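Local structure of glycoprotein (Chandipura virus, 5MDM) at residues L2-E8 against R332-I338; E8-W14 against D359-F365; A198-F204 against L249-F253; S306-K311 against P387-I391. The protein probably attaches the virion to host receptors and, as a class III fusion glycoprotein triggered by endosomal acidity, drives merger of the viral and endosomal membranes. All coordinates share one frame; numbering follows the deposited sequence.

How the contacts relate
From the N terminus, strand 2-7 pairs in contact 1 with strand 325-338, closing a loop of more than 300 residues. E8, shared with contact 2, passes the chain into the loop 8-14, which meets 359-365 and so closes a second long loop that crosses the first. Contact 3 lies within both loops: it joins strand 202-205 to the bend 249-253, about 22 Å from contact 1 between centres and touching none of the others. Contact 4, opening after contact 3 closes, crosses contacts 1 and 2 and ties the turn behind helix 302-306 to 387-391. Contacts 2 and 4 both touch contact 1, through F6 with I360 and A5 with K311.

Contact 1. Residues L2-E8 against R332-I338; sequences LSIAFPE and RYVRMWI
I4 and M336 form a hydrogen-bonded antiparallel pair, and their backbones exchange two bonds: I4 N to M336 O at 2.9 Å, and M336 N to I4 O with an N-H...O angle of 174°. The next hydrogen-bonded pair, F6 with V334, repeats the two bonds, and E8 N reaches R332 O at 3.2 Å. A5-R335 lies between them as a non-hydrogen-bonded pair, and S3-W337 is another beyond I4-M336.

Apolar contacts fill the face carrying I4, F6 and M336. The M336 chain, extended beyond CG, packs SD against F6 CB and sets it 5.1 Å from the F6 ring centroid, an oblique Met-aromatic contact. I4 crosses I338 at about a right angle, CG2 meeting CD1. On the other face S3 CB makes a CH-pi contact over the five-membered ring of W337, 4.0 Å from its centroid.

Charge enters at the exposed end. E8 OE2 stands over one face of the R332 guanidinium, 3.6 Å from NH2, so the pairing is electrostatic without a directed N-H.

Strand 2-7 lies between strands 325-338 and 392-393 in an antiparallel sheet that also includes 316-322. G392 bonds S3, Y333 OH reaches L317 O, and W337 NE1 bonds D397.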
# COMPACT_ATOMS: atom_id res chain seq x y z
N LEU A 2 -16.01 11.75 -2.88
CA LEU A 2 -16.88 10.59 -3.01
C LEU A 2 -17.84 10.78 -4.17
O LEU A 2 -18.59 11.76 -4.23
CB LEU A 2 -17.68 10.39 -1.73
CG LEU A 2 -16.86 10.17 -0.47
CD1 LEU A 2 -17.79 9.92 0.70
CD2 LEU A 2 -15.92 9.00 -0.65
N SER A 3 -17.83 9.83 -5.10
CA SER A 3 -18.73 9.91 -6.25
C SER A 3 -19.68 8.72 -6.28
O SER A 3 -19.40 7.68 -5.70
CB SER A 3 -17.93 9.99 -7.54
OG SER A 3 -16.67 9.38 -7.37
N ILE A 4 -20.81 8.91 -6.94
CA ILE A 4 -21.76 7.83 -7.16
C ILE A 4 -22.32 8.00 -8.55
O ILE A 4 -22.22 9.08 -9.14
CB ILE A 4 -22.94 7.90 -6.17
CG1 ILE A 4 -23.62 9.26 -6.25
CG2 ILE A 4 -22.48 7.61 -4.74
CD1 ILE A 4 -24.90 9.34 -5.46
N ALA A 5 -22.90 6.93 -9.07
CA ALA A 5 -23.69 7.03 -10.29
C ALA A 5 -25.14 7.01 -9.84
O ALA A 5 -25.55 6.11 -9.11
CB ALA A 5 -23.40 5.88 -11.22
N PHE A 6 -25.89 8.02 -10.25
CA PHE A 6 -27.23 8.23 -9.71
C PHE A 6 -28.16 8.72 -10.81
O PHE A 6 -27.72 9.41 -11.73
CB PHE A 6 -27.14 9.26 -8.58
CG PHE A 6 -28.33 9.28 -7.68
CD1 PHE A 6 -29.31 10.25 -7.82
CD2 PHE A 6 -28.48 8.32 -6.70
CE1 PHE A 6 -30.41 10.26 -6.99
CE2 PHE A 6 -29.57 8.33 -5.86
CZ PHE A 6 -30.54 9.30 -6.01
N PRO A 7 -29.45 8.37 -10.74
CA PRO A 7 -30.39 8.90 -11.74
C PRO A 7 -30.38 10.43 -11.76
O PRO A 7 -30.38 11.06 -10.70
CB PRO A 7 -31.75 8.36 -11.26
CG PRO A 7 -31.54 7.92 -9.85
CD PRO A 7 -30.12 7.46 -9.80
N GLU A 8 -30.35 11.01 -12.95
CA GLU A 8 -30.21 12.45 -13.10
C GLU A 8 -31.39 13.23 -12.53
O GLU A 8 -31.21 14.18 -11.77
CB GLU A 8 -29.95 12.83 -14.56
CG GLU A 8 -30.92 12.22 -15.55
CD GLU A 8 -30.55 12.51 -16.99
OE1 GLU A 8 -29.49 13.13 -17.22
OE2 GLU A 8 -31.33 12.12 -17.88
N ARG A 332 -31.44 7.84 -16.76
CA ARG A 332 -30.06 7.91 -17.20
C ARG A 332 -29.19 8.23 -16.00
O ARG A 332 -29.28 9.32 -15.43
CB ARG A 332 -29.87 8.95 -18.31
CG ARG A 332 -28.41 9.17 -18.73
CD ARG A 332 -28.28 9.59 -20.20
NE ARG A 332 -29.02 10.81 -20.52
CZ ARG A 332 -30.19 10.84 -21.14
NH1 ARG A 332 -30.77 9.70 -21.53
NH2 ARG A 332 -30.79 11.99 -21.39
N TYR A 333 -28.38 7.27 -15.59
CA TYR A 333 -27.46 7.49 -14.49
C TYR A 333 -26.39 8.48 -14.93
O TYR A 333 -25.93 8.46 -16.07
CB TYR A 333 -26.80 6.18 -14.07
CG TYR A 333 -27.71 5.22 -13.34
CD1 TYR A 333 -27.70 5.13 -11.96
CD2 TYR A 333 -28.58 4.39 -14.04
CE1 TYR A 333 -28.52 4.25 -11.29
CE2 TYR A 333 -29.40 3.50 -13.37
CZ TYR A 333 -29.37 3.44 -12.00
OH TYR A 333 -30.19 2.56 -11.33
N VAL A 334 -26.01 9.36 -14.01
CA VAL A 334 -24.93 10.30 -14.25
C VAL A 334 -24.02 10.32 -13.03
O VAL A 334 -24.43 9.90 -11.94
CB VAL A 334 -25.44 11.71 -14.52
CG1 VAL A 334 -26.35 11.72 -15.74
CG2 VAL A 334 -26.18 12.22 -13.30
N ARG A 335 -22.80 10.79 -13.22
CA ARG A 335 -21.84 10.85 -12.13
C ARG A 335 -22.09 12.08 -11.28
O ARG A 335 -22.20 13.20 -11.79
CB ARG A 335 -20.41 10.84 -12.66
CG ARG A 335 -19.34 11.06 -11.62
CD ARG A 335 -17.96 10.79 -12.20
NE ARG A 335 -17.83 9.40 -12.63
CZ ARG A 335 -17.28 9.02 -13.79
NH1 ARG A 335 -16.82 9.93 -14.63
NH2 ARG A 335 -17.21 7.74 -14.10
N MET A 336 -22.21 11.87 -9.97
CA MET A 336 -22.37 12.97 -9.03
C MET A 336 -21.37 12.82 -7.90
O MET A 336 -20.93 11.72 -7.59
CB MET A 336 -23.78 12.95 -8.44
CG MET A 336 -24.88 13.07 -9.45
SD MET A 336 -26.49 13.05 -8.65
CE MET A 336 -27.57 13.28 -10.06
N TRP A 337 -21.00 13.94 -7.29
CA TRP A 337 -20.18 13.91 -6.09
C TRP A 337 -21.01 14.27 -4.86
O TRP A 337 -21.69 15.29 -4.84
CB TRP A 337 -18.97 14.82 -6.23
CG TRP A 337 -17.97 14.28 -7.19
CD1 TRP A 337 -16.85 13.56 -6.90
CD2 TRP A 337 -18.01 14.40 -8.62
NE1 TRP A 337 -16.18 13.23 -8.05
CE2 TRP A 337 -16.88 13.73 -9.12
CE3 TRP A 337 -18.89 15.00 -9.52
CZ2 TRP A 337 -16.60 13.65 -10.49
CZ3 TRP A 337 -18.62 14.93 -10.87
CH2 TRP A 337 -17.49 14.26 -11.34
N ILE A 338 -20.95 13.41 -3.85
CA ILE A 338 -21.68 13.66 -2.61
C ILE A 338 -20.72 13.91 -1.46
O ILE A 338 -19.55 13.54 -1.53
CB ILE A 338 -22.61 12.49 -2.27
CG1 ILE A 338 -21.82 11.19 -2.17
CG2 ILE A 338 -23.71 12.37 -3.31
CD1 ILE A 338 -22.67 9.99 -1.84

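Contact 2. Residues E8-W14 against D359-F365; sequences ENTKLDW and DIWTQWF
Q363 presses its side-chain amide against the backbone of L12 and serves it at both polar atoms. L12 N donates to Q363 OE1 at 2.7 Å, while Q363 NE2 donates to L12 O at 3.2 Å, the donor lying in the carbonyl plane. One residue's carboxamide thus does the work of a strand partner for an irregular loop, and the two bonds together fix the rotation of the amide. The reach comes from CG standing anti to the backbone N (chi1 -177°) with the chain extended beyond it.

Nearby, T10 O accepts T362 N at 3.1 Å and, weakly, Q363 N. The same oxygen lies over one face of the W361 indole. L12 CG sits at the edge of that ring, 3.5 Å from W361 CZ3. W14 completes the apolar side: its CZ2 is 3.7 Å from W361 CH2, and the edge of F365 points at its five-membered ring in a T-shaped pair, planes 84° apart.

Behind these lies a second layer. W361 NE1 bonds Q363 O weakly, W361 CD1 rests over the centre of the W364 ring, and W364 makes a cation-pi contact with K379.

Although the contact lies at the surface, W14 is laid on A318, T320 and I322 of strand 316-322 and on A329 of strand 325-338, while W361 and I360 back onto F6 of strand 2-7.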
# COMPACT_ATOMS: atom_id res chain seq x y z
N GLU A 8 -30.35 11.01 -12.95
CA GLU A 8 -30.21 12.45 -13.10
C GLU A 8 -31.39 13.23 -12.53
O GLU A 8 -31.21 14.18 -11.77
CB GLU A 8 -29.95 12.83 -14.56
CG GLU A 8 -30.92 12.22 -15.55
CD GLU A 8 -30.55 12.51 -16.99
OE1 GLU A 8 -29.49 13.13 -17.22
OE2 GLU A 8 -31.33 12.12 -17.88
N ASN A 9 -32.60 12.82 -12.89
CA ASN A 9 -33.80 13.50 -12.42
C ASN A 9 -34.11 13.17 -10.96
O ASN A 9 -33.79 12.09 -10.47
CB ASN A 9 -35.01 13.17 -13.31
CG ASN A 9 -34.68 13.25 -14.79
OD1 ASN A 9 -34.39 12.23 -15.43
ND2 ASN A 9 -34.70 14.46 -15.33
N THR A 10 -34.73 14.12 -10.27
CA THR A 10 -35.06 13.96 -8.86
C THR A 10 -36.35 13.17 -8.70
O THR A 10 -36.70 12.75 -7.60
CB THR A 10 -35.22 15.33 -8.17
OG1 THR A 10 -36.40 15.99 -8.68
CG2 THR A 10 -34.02 16.21 -8.45
N LYS A 11 -37.05 12.99 -9.81
CA LYS A 11 -38.27 12.19 -9.85
C LYS A 11 -38.25 11.30 -11.08
O LYS A 11 -37.78 11.70 -12.14
CB LYS A 11 -39.52 13.09 -9.88
CG LYS A 11 -39.71 13.97 -8.65
CD LYS A 11 -40.94 14.85 -8.79
CE LYS A 11 -42.21 14.01 -8.91
NZ LYS A 11 -43.46 14.85 -8.95
N LEU A 12 -38.76 10.08 -10.93
CA LEU A 12 -38.84 9.15 -12.05
C LEU A 12 -40.25 8.57 -12.15
O LEU A 12 -40.98 8.50 -11.16
CB LEU A 12 -37.82 8.02 -11.89
CG LEU A 12 -36.34 8.42 -11.96
CD1 LEU A 12 -35.46 7.21 -11.72
CD2 LEU A 12 -36.02 9.06 -13.30
N ASP A 13 -40.62 8.15 -13.36
CA ASP A 13 -41.90 7.48 -13.57
C ASP A 13 -41.75 6.00 -13.24
O ASP A 13 -41.16 5.23 -14.02
CB ASP A 13 -42.38 7.67 -15.00
CG ASP A 13 -43.77 7.13 -15.23
OD1 ASP A 13 -44.60 7.21 -14.30
OD2 ASP A 13 -44.04 6.61 -16.34
N TRP A 14 -42.28 5.59 -12.09
CA TRP A 14 -42.16 4.21 -11.62
C TRP A 14 -43.28 3.31 -12.13
O TRP A 14 -44.43 3.74 -12.27
CB TRP A 14 -42.10 4.16 -10.09
CG TRP A 14 -40.92 4.88 -9.50
CD1 TRP A 14 -40.89 6.17 -9.06
CD2 TRP A 14 -39.60 4.35 -9.30
NE1 TRP A 14 -39.63 6.48 -8.59
CE2 TRP A 14 -38.82 5.38 -8.73
CE3 TRP A 14 -39.00 3.11 -9.55
CZ2 TRP A 14 -37.48 5.21 -8.40
CZ3 TRP A 14 -37.66 2.94 -9.22
CH2 TRP A 14 -36.92 3.98 -8.65
N ASP A 359 -30.38 19.49 -5.58
CA ASP A 359 -31.27 18.39 -5.21
C ASP A 359 -31.12 17.27 -6.23
O ASP A 359 -31.26 17.50 -7.43
CB ASP A 359 -32.72 18.86 -5.16
CG ASP A 359 -33.11 19.45 -3.82
OD1 ASP A 359 -32.43 19.15 -2.81
OD2 ASP A 359 -34.11 20.20 -3.77
N ILE A 360 -30.82 16.07 -5.75
CA ILE A 360 -30.57 14.94 -6.64
C ILE A 360 -31.73 13.95 -6.65
O ILE A 360 -31.95 13.26 -7.65
CB ILE A 360 -29.25 14.23 -6.30
CG1 ILE A 360 -29.35 13.54 -4.94
CG2 ILE A 360 -28.11 15.23 -6.30
CD1 ILE A 360 -28.05 12.87 -4.51
N TRP A 361 -32.46 13.87 -5.54
CA TRP A 361 -33.66 13.05 -5.46
C TRP A 361 -34.63 13.59 -4.41
O TRP A 361 -34.23 13.93 -3.30
CB TRP A 361 -33.30 11.59 -5.13
CG TRP A 361 -34.49 10.69 -5.23
CD1 TRP A 361 -35.26 10.22 -4.21
CD2 TRP A 361 -35.06 10.16 -6.43
NE1 TRP A 361 -36.26 9.43 -4.69
CE2 TRP A 361 -36.17 9.38 -6.06
CE3 TRP A 361 -34.74 10.27 -7.79
CZ2 TRP A 361 -36.95 8.70 -6.99
CZ3 TRP A 361 -35.52 9.61 -8.72
CH2 TRP A 361 -36.61 8.83 -8.31
N THR A 362 -35.91 13.65 -4.77
CA THR A 362 -36.91 14.24 -3.89
C THR A 362 -38.22 13.46 -3.87
O THR A 362 -39.18 13.85 -3.19
CB THR A 362 -37.22 15.68 -4.29
OG1 THR A 362 -38.21 16.21 -3.41
CG2 THR A 362 -37.76 15.72 -5.71
N GLN A 363 -38.27 12.35 -4.60
CA GLN A 363 -39.48 11.53 -4.70
C GLN A 363 -39.40 10.33 -3.76
O GLN A 363 -39.08 9.22 -4.18
CB GLN A 363 -39.67 11.07 -6.15
CG GLN A 363 -40.92 10.26 -6.42
CD GLN A 363 -40.90 9.62 -7.79
OE1 GLN A 363 -39.91 9.72 -8.52
NE2 GLN A 363 -41.99 8.95 -8.14
N TRP A 364 -39.69 10.56 -2.48
CA TRP A 364 -39.52 9.54 -1.46
C TRP A 364 -40.76 8.68 -1.24
O TRP A 364 -41.88 9.19 -1.21
CB TRP A 364 -39.09 10.19 -0.14
CG TRP A 364 -37.88 11.05 -0.31
CD1 TRP A 364 -37.85 12.39 -0.53
CD2 TRP A 364 -36.52 10.61 -0.29
NE1 TRP A 364 -36.55 12.82 -0.64
CE2 TRP A 364 -35.71 11.75 -0.50
CE3 TRP A 364 -35.90 9.37 -0.11
CZ2 TRP A 364 -34.32 11.68 -0.53
CZ3 TRP A 364 -34.52 9.30 -0.15
CH2 TRP A 364 -33.75 10.45 -0.35
N PHE A 365 -40.55 7.38 -1.07
CA PHE A 365 -41.66 6.45 -0.89
C PHE A 365 -41.73 5.91 0.54
O PHE A 365 -40.71 5.73 1.19
CB PHE A 365 -41.57 5.28 -1.88
CG PHE A 365 -41.74 5.69 -3.31
CD1 PHE A 365 -42.98 6.04 -3.80
CD2 PHE A 365 -40.65 5.73 -4.16
CE1 PHE A 365 -43.15 6.43 -5.12
CE2 PHE A 365 -40.81 6.11 -5.48
CZ PHE A 365 -42.06 6.46 -5.96

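Contact 3. Residues A198-F204 against L249-F253; sequences AAGGIVF and LLPLF
I202 sends its CD1 methyl into a pocket formed by three residues of the 249-253 bend. It meets L249 CD1 at 3.7 Å, L252 CD2 at 4.0 Å and F253 CZ at 4.1 Å. CG1 stands anti to the carbonyl carbon (chi1 -75°) and the chain beyond it is extended, which carries the terminal methyl out across the gap. The other branch of I202 stays at home, with CG2 over one face of the F204 ring.

F204, A199 and F253 make up the rest of the close-packed part. The two phenylalanines come from opposite directions, and F253 CZ arrives at the edge of the F204 ring, near its plane. Their ring centroids are 5.6 Å apart and the planes are inclined at 41°. L249 CD2 also lies at the edge of F204, and V187 and V189 of strand 180-192, together with F230, surround the same phenylalanine. A199 CB is enclosed between L252 O, at 3.3 Å, and F253 CE2, at 3.8 Å.

From A198 outward the packing thins. This exposed residue touches L252 CD2 with its backbone, CA nearest at 4.1 Å. What holds the turn on this side is its own bond, G201 N to A198 O. The 3-10 segment 250-252 is likewise held by bonds within the bend, L252 N to L249 O and F253 N to L250 O.

No hydrogen bond or salt bridge crosses between the two segments. The contact therefore rests on hydrophobic burial and shape, joining a sheet strand to a bend of the region assigned by similarity to trimerization without a directed polar bond.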
# COMPACT_ATOMS: atom_id res chain seq x y z
N ALA A 198 -17.78 18.17 -30.59
CA ALA A 198 -17.11 19.17 -29.77
C ALA A 198 -16.70 18.59 -28.42
O ALA A 198 -17.31 17.62 -27.95
CB ALA A 198 -18.00 20.38 -29.57
N ALA A 199 -15.69 19.18 -27.81
CA ALA A 199 -15.11 18.66 -26.57
C ALA A 199 -16.15 18.39 -25.48
O ALA A 199 -16.03 17.42 -24.73
CB ALA A 199 -14.05 19.62 -26.04
N GLY A 200 -17.18 19.22 -25.42
CA GLY A 200 -18.20 19.10 -24.39
C GLY A 200 -19.15 17.95 -24.63
O GLY A 200 -19.77 17.45 -23.70
N GLY A 201 -19.26 17.54 -25.89
CA GLY A 201 -20.16 16.46 -26.26
C GLY A 201 -19.47 15.14 -26.52
O GLY A 201 -20.01 14.27 -27.20
N ILE A 202 -18.27 14.99 -25.96
CA ILE A 202 -17.48 13.78 -26.11
C ILE A 202 -17.28 13.14 -24.75
O ILE A 202 -17.07 13.83 -23.76
CB ILE A 202 -16.09 14.11 -26.71
CG1 ILE A 202 -16.20 14.41 -28.20
CG2 ILE A 202 -15.11 12.96 -26.50
CD1 ILE A 202 -14.89 14.81 -28.83
N VAL A 203 -17.38 11.81 -24.71
CA VAL A 203 -17.03 11.05 -23.52
C VAL A 203 -16.00 9.98 -23.89
O VAL A 203 -16.20 9.22 -24.83
CB VAL A 203 -18.26 10.38 -22.89
CG1 VAL A 203 -17.84 9.31 -21.91
CG2 VAL A 203 -19.10 11.42 -22.21
N PHE A 204 -14.89 9.94 -23.15
CA PHE A 204 -13.85 8.95 -23.39
C PHE A 204 -14.00 7.69 -22.52
O PHE A 204 -14.36 7.78 -21.35
CB PHE A 204 -12.47 9.55 -23.15
CG PHE A 204 -12.12 10.65 -24.10
CD1 PHE A 204 -11.66 10.37 -25.36
CD2 PHE A 204 -12.25 11.97 -23.72
CE1 PHE A 204 -11.33 11.38 -26.24
CE2 PHE A 204 -11.93 12.99 -24.59
CZ PHE A 204 -11.47 12.69 -25.85
N LEU A 249 -9.37 15.35 -34.06
CA LEU A 249 -9.90 15.22 -32.70
C LEU A 249 -9.16 16.08 -31.68
O LEU A 249 -9.78 16.72 -30.83
CB LEU A 249 -9.89 13.75 -32.26
CG LEU A 249 -10.23 13.52 -30.78
CD1 LEU A 249 -11.65 13.99 -30.49
CD2 LEU A 249 -10.03 12.07 -30.37
N LEU A 250 -7.84 16.07 -31.75
CA LEU A 250 -6.99 16.78 -30.79
C LEU A 250 -7.26 18.30 -30.64
O LEU A 250 -7.38 18.79 -29.51
CB LEU A 250 -5.51 16.51 -31.08
CG LEU A 250 -4.49 17.02 -30.07
CD1 LEU A 250 -4.67 16.34 -28.73
CD2 LEU A 250 -3.09 16.80 -30.59
N PRO A 251 -7.37 19.04 -31.76
CA PRO A 251 -7.57 20.49 -31.63
C PRO A 251 -8.88 20.90 -30.95
O PRO A 251 -9.03 22.07 -30.59
CB PRO A 251 -7.58 20.96 -33.08
CG PRO A 251 -6.80 19.94 -33.81
CD PRO A 251 -7.18 18.66 -33.17
N LEU A 252 -9.80 19.97 -30.76
CA LEU A 252 -11.07 20.25 -30.10
C LEU A 252 -10.89 20.57 -28.62
O LEU A 252 -11.83 21.01 -27.97
CB LEU A 252 -12.00 19.05 -30.24
CG LEU A 252 -13.02 19.02 -31.38
CD1 LEU A 252 -12.36 19.32 -32.68
CD2 LEU A 252 -13.70 17.66 -31.42
N PHE A 253 -9.69 20.35 -28.10
CA PHE A 253 -9.45 20.45 -26.66
C PHE A 253 -8.54 21.60 -26.29
O PHE A 253 -7.48 21.79 -26.88
CB PHE A 253 -8.93 19.12 -26.10
CG PHE A 253 -9.89 17.99 -26.27
CD1 PHE A 253 -9.89 17.22 -27.42
CD2 PHE A 253 -10.82 17.71 -25.28
CE1 PHE A 253 -10.78 16.19 -27.58
CE2 PHE A 253 -11.71 16.67 -25.43
CZ PHE A 253 -11.70 15.91 -26.59

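Contact 4. Residues S306-K311 against P387-I391; sequences SYLASK and PWHLI
H389 is bonded to the 306-311 segment at NE2 and, weakly, at ND1. NE2 donates to S306 OG at 2.7 Å, the oxygen lying in the plane of the imidazole. ND1 receives its weak bond from K311 NZ, 3.3 Å away. The same ammonium also reaches H389 O at 3.0 Å, though from well above the carbonyl plane, and forms a salt bridge with D283 of helix 270-295. S306 OG is bonded in turn to L303 O. An imidazole that donates at NE2 and accepts at ND1 would suit the neutral form, and the lysine charge, though partly balanced by D283, may favour it.

The chain changes direction here. Helix 302-306 ends at S306, and a type I beta turn from S306 to A309, closed by A309 N to S306 O, leads the backbone away toward strand 316-322. Across the contact, W388 to L390 make a helix-like bend, with L390 N bonding P387 O and I391 N bonding W388 O, in a region assigned by similarity to trimerization.

Y307 covers one face of the imidazole from the other segment, the Y307 and H389 rings inclined at 45°, and the neighbouring L390 CG lies over the opposite face. L390 also turns CD2 toward A309 CB, at 3.8 Å, and its CD1 meets S306 CB. P387 CG packs against S306 CB. K311, extended beyond CG, crosses L390 at about a right angle.

Beyond these segments Y307 rests on L286 and T290 of helix 270-295 and on F31 of the second subunit, while W388 packs on P341 of that subunit.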
# COMPACT_ATOMS: atom_id res chain seq x y z
N SER A 306 -29.71 -1.90 -3.66
CA SER A 306 -28.52 -1.21 -4.14
C SER A 306 -27.66 -2.12 -4.99
O SER A 306 -26.90 -1.65 -5.83
CB SER A 306 -27.70 -0.70 -2.96
OG SER A 306 -27.16 -1.79 -2.23
N TYR A 307 -27.77 -3.43 -4.78
CA TYR A 307 -27.05 -4.36 -5.65
C TYR A 307 -27.55 -4.35 -7.10
O TYR A 307 -26.94 -4.95 -7.98
CB TYR A 307 -27.06 -5.78 -5.07
CG TYR A 307 -26.27 -5.91 -3.79
CD1 TYR A 307 -25.12 -5.15 -3.59
CD2 TYR A 307 -26.67 -6.77 -2.78
CE1 TYR A 307 -24.39 -5.25 -2.43
CE2 TYR A 307 -25.94 -6.87 -1.60
CZ TYR A 307 -24.81 -6.11 -1.43
OH TYR A 307 -24.08 -6.20 -0.27
N LEU A 308 -28.66 -3.66 -7.34
CA LEU A 308 -29.26 -3.58 -8.66
C LEU A 308 -28.89 -2.28 -9.35
O LEU A 308 -29.10 -2.11 -10.55
CB LEU A 308 -30.79 -3.67 -8.57
CG LEU A 308 -31.41 -4.89 -7.90
CD1 LEU A 308 -32.91 -4.79 -7.92
CD2 LEU A 308 -30.95 -6.16 -8.59
N ALA A 309 -28.33 -1.36 -8.57
CA ALA A 309 -27.98 -0.03 -9.07
C ALA A 309 -26.87 -0.07 -10.11
O ALA A 309 -26.02 -0.95 -10.09
CB ALA A 309 -27.57 0.86 -7.91
N SER A 310 -26.89 0.90 -11.01
CA SER A 310 -25.77 1.08 -11.92
C SER A 310 -24.67 1.78 -11.16
O SER A 310 -24.94 2.70 -10.38
CB SER A 310 -26.19 1.93 -13.12
OG SER A 310 -25.12 2.08 -14.03
N LYS A 311 -23.43 1.35 -11.37
CA LYS A 311 -22.30 2.00 -10.71
C LYS A 311 -21.56 2.93 -11.65
O LYS A 311 -20.61 3.59 -11.25
CB LYS A 311 -21.35 0.97 -10.11
CG LYS A 311 -21.89 0.26 -8.88
CD LYS A 311 -20.79 -0.48 -8.16
CE LYS A 311 -21.31 -1.22 -6.94
NZ LYS A 311 -20.18 -1.79 -6.15
N PRO A 387 -25.57 3.07 0.55
CA PRO A 387 -24.72 1.91 0.86
C PRO A 387 -23.31 2.18 0.35
O PRO A 387 -23.14 2.67 -0.76
CB PRO A 387 -25.37 0.80 0.04
CG PRO A 387 -26.03 1.50 -1.08
CD PRO A 387 -26.55 2.77 -0.51
N TRP A 388 -22.31 1.85 1.16
CA TRP A 388 -20.94 2.24 0.87
C TRP A 388 -20.41 1.75 -0.47
O TRP A 388 -19.49 2.35 -1.04
CB TRP A 388 -20.00 1.77 1.99
CG TRP A 388 -18.60 2.23 1.80
CD1 TRP A 388 -17.50 1.45 1.60
CD2 TRP A 388 -18.14 3.59 1.76
NE1 TRP A 388 -16.38 2.24 1.45
CE2 TRP A 388 -16.75 3.56 1.55
CE3 TRP A 388 -18.78 4.83 1.90
CZ2 TRP A 388 -15.99 4.72 1.46
CZ3 TRP A 388 -18.02 5.98 1.81
CH2 TRP A 388 -16.64 5.91 1.59
N HIS A 389 -20.98 0.67 -0.99
CA HIS A 389 -20.45 0.06 -2.20
C HIS A 389 -20.81 0.83 -3.46
O HIS A 389 -20.17 0.66 -4.49
CB HIS A 389 -20.90 -1.39 -2.32
CG HIS A 389 -22.34 -1.56 -2.70
ND1 HIS A 389 -22.74 -1.78 -4.00
CD2 HIS A 389 -23.47 -1.54 -1.96
CE1 HIS A 389 -24.05 -1.89 -4.04
NE2 HIS A 389 -24.52 -1.75 -2.82
N LEU A 390 -21.84 1.67 -3.37
CA LEU A 390 -22.26 2.49 -4.50
C LEU A 390 -21.35 3.69 -4.65
O LEU A 390 -21.38 4.39 -5.67
CB LEU A 390 -23.70 2.95 -4.33
CG LEU A 390 -24.76 1.88 -4.52
CD1 LEU A 390 -26.13 2.52 -4.57
CD2 LEU A 390 -24.49 1.07 -5.78
N ILE A 391 -20.53 3.92 -3.63
CA ILE A 391 -19.64 5.07 -3.59
C ILE A 391 -18.24 4.70 -4.04
O ILE A 391 -17.71 3.66 -3.66
CB ILE A 391 -19.58 5.64 -2.18
CG1 ILE A 391 -20.99 5.92 -1.67
CG2 ILE A 391 -18.71 6.89 -2.13
CD1 ILE A 391 -21.03 6.52 -0.30